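Local structure of VapB family protein (Caulobacter crescentus, 5L6L) at a contact of chain A with DNA. The protein acts as the antitoxin of the VapBC1 toxin-antitoxin system, binding operator DNA through its N-terminal domain and probably neutralising its partner VapC toxin. Coordinates in Å, arbitrary orientation; residue numbers count along the deposited sequence, not the author numbering.

A contact of chain A with DNA. Residues 15-18. With nucleotides of chain C; nucleotides of chain B.
Phe15 meets the 5-methyl group of DT19 of chain B, and Ser17 the exocyclic amine of DA8 of chain C, as one short stretch of VapB lies in the major groove of its operator. The sequence is typical of the AbrB-type swapped-hairpin fold; strand 15-16 delivers the chain to the bases and a loop carries it onwards. Base readout here combines methyl packing with a polar approach. A chi1 of 71° holds the Phe15 ring over its own main chain, with the CD2 edge turned to the thymine methyl, 3.8 Å from DT19 C7. Ring and thymine are almost parallel, about 13° apart, yet they do not stack; an apolar aromatic edge suits a methyl that cytosine lacks. Arg16 faces this methyl through its main-chain carbonyl, a contact independent of residue type; its guanidinium meets none of the five nucleotides. Ser17, small and able to donate or accept, places OG in the adenine plane, 3.3 Å beyond DA8 N6. Neither N-H points at it, and the amine already donates to DT20 O4 of chain B, so OG is a polar neighbour without a clear hydrogen bond. Gly18 suits the turn because its positive phi (57°) is readily adopted without a side chain, allowing its main chain close to the bases: CA is 3.6 Å from DG21 O6 of chain B. Gly18 N, 3.2 Å from DT20 O4, makes no hydrogen bond, because its N-H points elsewhere. Its carbonyl beside DT6 O4 of chain C brings two acceptors together, so that detail is doubtful. Contacts to the DNA backbone are absent from this patch: phosphate oxygen OP2 of DT19 lies 7.0 Å from Arg16 O.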
loop_
_atom_site.group_PDB
_atom_site.type_symbol
_atom_site.label_atom_id
_atom_site.label_comp_id
_atom_site.label_asym_id
_atom_site.label_seq_id
_atom_site.Cartn_x
_atom_site.Cartn_y
_atom_site.Cartn_z
ATOM N N PHE A 15 -2.054 -26.038 9.446
ATOM C CA PHE A 15 -1.165 -27.163 9.263
ATOM C C PHE A 15 -1.521 -28.227 10.281
ATOM O O PHE A 15 -2.250 -27.976 11.246
ATOM C CB PHE A 15 0.306 -26.741 9.369
ATOM C CG PHE A 15 0.741 -26.391 10.762
ATOM C CD1 PHE A 15 0.389 -25.167 11.336
ATOM C CD2 PHE A 15 1.519 -27.282 11.502
ATOM C CE1 PHE A 15 0.797 -24.839 12.637
ATOM C CE2 PHE A 15 1.938 -26.965 12.794
ATOM C CZ PHE A 15 1.576 -25.744 13.366
ATOM N N ARG A 16 -1.017 -29.428 10.031
ATOM C CA ARG A 16 -1.185 -30.548 10.937
ATOM C C ARG A 16 -0.005 -30.611 11.893
ATOM O O ARG A 16 1.149 -30.594 11.457
ATOM C CB ARG A 16 -1.301 -31.838 10.134
ATOM C CG ARG A 16 -2.602 -31.908 9.394
ATOM C CD ARG A 16 -3.617 -32.581 10.265
ATOM N NE ARG A 16 -4.750 -31.730 10.598
ATOM C CZ ARG A 16 -5.715 -32.092 11.443
ATOM N NH1 ARG A 16 -6.722 -31.260 11.692
ATOM N NH2 ARG A 16 -5.669 -33.286 12.044
ATOM N N SER A 17 -0.301 -30.634 13.194
ATOM C CA SER A 17 0.664 -30.960 14.244
ATOM C C SER A 17 0.100 -32.150 15.008
ATOM O O SER A 17 -0.626 -31.977 15.992
ATOM C CB SER A 17 0.929 -29.810 15.173
ATOM O OG SER A 17 2.278 -29.847 15.621
ATOM N N GLY A 18 0.427 -33.351 14.538
ATOM C CA GLY A 18 0.105 -34.581 15.227
ATOM C C GLY A 18 -1.366 -34.773 15.511
ATOM O O GLY A 18 -1.797 -34.649 16.659
ATOM P P DT C 6 -5.882 -30.007 24.145
ATOM O OP1 DT C 6 -6.506 -31.148 24.843
ATOM O OP2 DT C 6 -6.071 -28.652 24.713
ATOM O "O5'" DT C 6 -4.312 -30.238 23.983
ATOM C "C5'" DT C 6 -3.494 -30.201 25.128
ATOM C "C4'" DT C 6 -2.647 -31.457 25.258
ATOM O "O4'" DT C 6 -2.866 -32.352 24.147
ATOM C "C3'" DT C 6 -1.147 -31.209 25.245
ATOM O "O3'" DT C 6 -0.700 -30.907 26.565
ATOM C "C2'" DT C 6 -0.581 -32.545 24.746
ATOM C "C1'" DT C 6 -1.790 -33.266 24.137
ATOM N N1 DT C 6 -1.532 -33.782 22.741
ATOM C C2 DT C 6 -0.678 -34.857 22.577
ATOM O O2 DT C 6 -0.117 -35.416 23.504
ATOM N N3 DT C 6 -0.504 -35.261 21.287
ATOM C C4 DT C 6 -1.077 -34.718 20.160
ATOM O O4 DT C 6 -0.853 -35.156 19.043
ATOM C C5 DT C 6 -1.957 -33.599 20.389
ATOM C C7 DT C 6 -2.633 -32.926 19.231
ATOM C C6 DT C 6 -2.142 -33.187 21.659
ATOM P P DA C 8 7.267 -32.694 26.221
ATOM O OP1 DA C 8 7.385 -34.099 25.781
ATOM O OP2 DA C 8 7.914 -32.320 27.499
ATOM O "O5'" DA C 8 7.783 -31.661 25.099
ATOM C "C5'" DA C 8 7.603 -31.916 23.689
ATOM C "C4'" DA C 8 7.969 -33.348 23.335
ATOM O "O4'" DA C 8 6.863 -33.974 22.649
ATOM C "C3'" DA C 8 9.215 -33.517 22.477
ATOM O "O3'" DA C 8 10.176 -34.309 23.182
ATOM C "C2'" DA C 8 8.741 -34.214 21.194
ATOM C "C1'" DA C 8 7.234 -34.401 21.362
ATOM N N9 DA C 8 6.439 -33.668 20.381
ATOM C C8 DA C 8 5.675 -32.555 20.602
ATOM N N7 DA C 8 5.069 -32.109 19.525
ATOM C C5 DA C 8 5.462 -32.995 18.534
ATOM C C6 DA C 8 5.160 -33.078 17.157
ATOM N N6 DA C 8 4.354 -32.217 16.532
ATOM N N1 DA C 8 5.720 -34.088 16.449
ATOM C C2 DA C 8 6.524 -34.949 17.087
ATOM N N3 DA C 8 6.876 -34.974 18.376
ATOM C C4 DA C 8 6.305 -33.961 19.048
ATOM P P DT B 19 4.758 -31.317 4.311
ATOM O OP1 DT B 19 4.861 -31.827 2.921
ATOM O OP2 DT B 19 3.492 -30.763 4.847
ATOM O "O5'" DT B 19 5.211 -32.469 5.310
ATOM C "C5'" DT B 19 6.551 -32.910 5.304
ATOM C "C4'" DT B 19 6.803 -33.745 6.523
ATOM O "O4'" DT B 19 6.954 -32.894 7.672
ATOM C "C3'" DT B 19 5.652 -34.695 6.865
ATOM O "O3'" DT B 19 6.023 -36.023 6.539
ATOM C "C2'" DT B 19 5.433 -34.503 8.377
ATOM C "C1'" DT B 19 6.639 -33.669 8.793
ATOM N N1 DT B 19 6.390 -32.773 9.970
ATOM C C2 DT B 19 7.073 -33.007 11.143
ATOM O O2 DT B 19 7.886 -33.913 11.285
ATOM N N3 DT B 19 6.777 -32.135 12.154
ATOM C C4 DT B 19 5.882 -31.088 12.121
ATOM O O4 DT B 19 5.682 -30.367 13.095
ATOM C C5 DT B 19 5.196 -30.903 10.868
ATOM C C7 DT B 19 4.198 -29.794 10.713
ATOM C C6 DT B 19 5.478 -31.746 9.864
ATOM P P DT B 20 5.031 -37.256 6.818
ATOM O OP1 DT B 20 4.898 -37.990 5.542
ATOM O OP2 DT B 20 3.809 -36.778 7.509
ATOM O "O5'" DT B 20 5.852 -38.138 7.869
ATOM C "C5'" DT B 20 7.106 -37.661 8.386
ATOM C "C4'" DT B 20 7.299 -38.138 9.810
ATOM O "O4'" DT B 20 7.082 -37.033 10.725
ATOM C "C3'" DT B 20 6.322 -39.247 10.234
ATOM O "O3'" DT B 20 7.015 -40.348 10.777
ATOM C "C2'" DT B 20 5.425 -38.581 11.276
ATOM C "C1'" DT B 20 6.334 -37.496 11.825
ATOM N N1 DT B 20 5.593 -36.358 12.420
ATOM C C2 DT B 20 6.012 -35.845 13.623
ATOM O O2 DT B 20 6.979 -36.274 14.229
ATOM N N3 DT B 20 5.262 -34.800 14.096
ATOM C C4 DT B 20 4.149 -34.234 13.495
ATOM O O4 DT B 20 3.535 -33.297 13.997
ATOM C C5 DT B 20 3.756 -34.828 12.238
ATOM C C7 DT B 20 2.566 -34.295 11.497
ATOM C C6 DT B 20 4.486 -35.855 11.769
ATOM P P DG B 21 6.200 -41.695 11.092
ATOM O OP1 DG B 21 6.902 -42.851 10.476
ATOM O OP2 DG B 21 4.798 -41.393 10.721
ATOM O "O5'" DG B 21 6.269 -41.822 12.691
ATOM C "C5'" DG B 21 7.536 -41.914 13.346
ATOM C "C4'" DG B 21 7.382 -41.911 14.859
ATOM O "O4'" DG B 21 7.017 -40.580 15.308
ATOM C "C3'" DG B 21 6.308 -42.855 15.410
ATOM O "O3'" DG B 21 6.812 -43.559 16.566
ATOM C "C2'" DG B 21 5.171 -41.907 15.775
ATOM C "C1'" DG B 21 5.944 -40.679 16.208
ATOM N N9 DG B 21 5.161 -39.450 16.149
ATOM C C8 DG B 21 4.601 -38.871 15.035
ATOM N N7 DG B 21 3.945 -37.773 15.296
ATOM C C5 DG B 21 4.082 -37.614 16.671
ATOM C C6 DG B 21 3.586 -36.603 17.528
ATOM O O6 DG B 21 2.905 -35.614 17.232
ATOM N N1 DG B 21 3.954 -36.823 18.854
ATOM C C2 DG B 21 4.709 -37.888 19.297
ATOM N N2 DG B 21 4.958 -37.937 20.617
ATOM N N3 DG B 21 5.176 -38.845 18.503
ATOM C C4 DG B 21 4.826 -38.641 17.208
#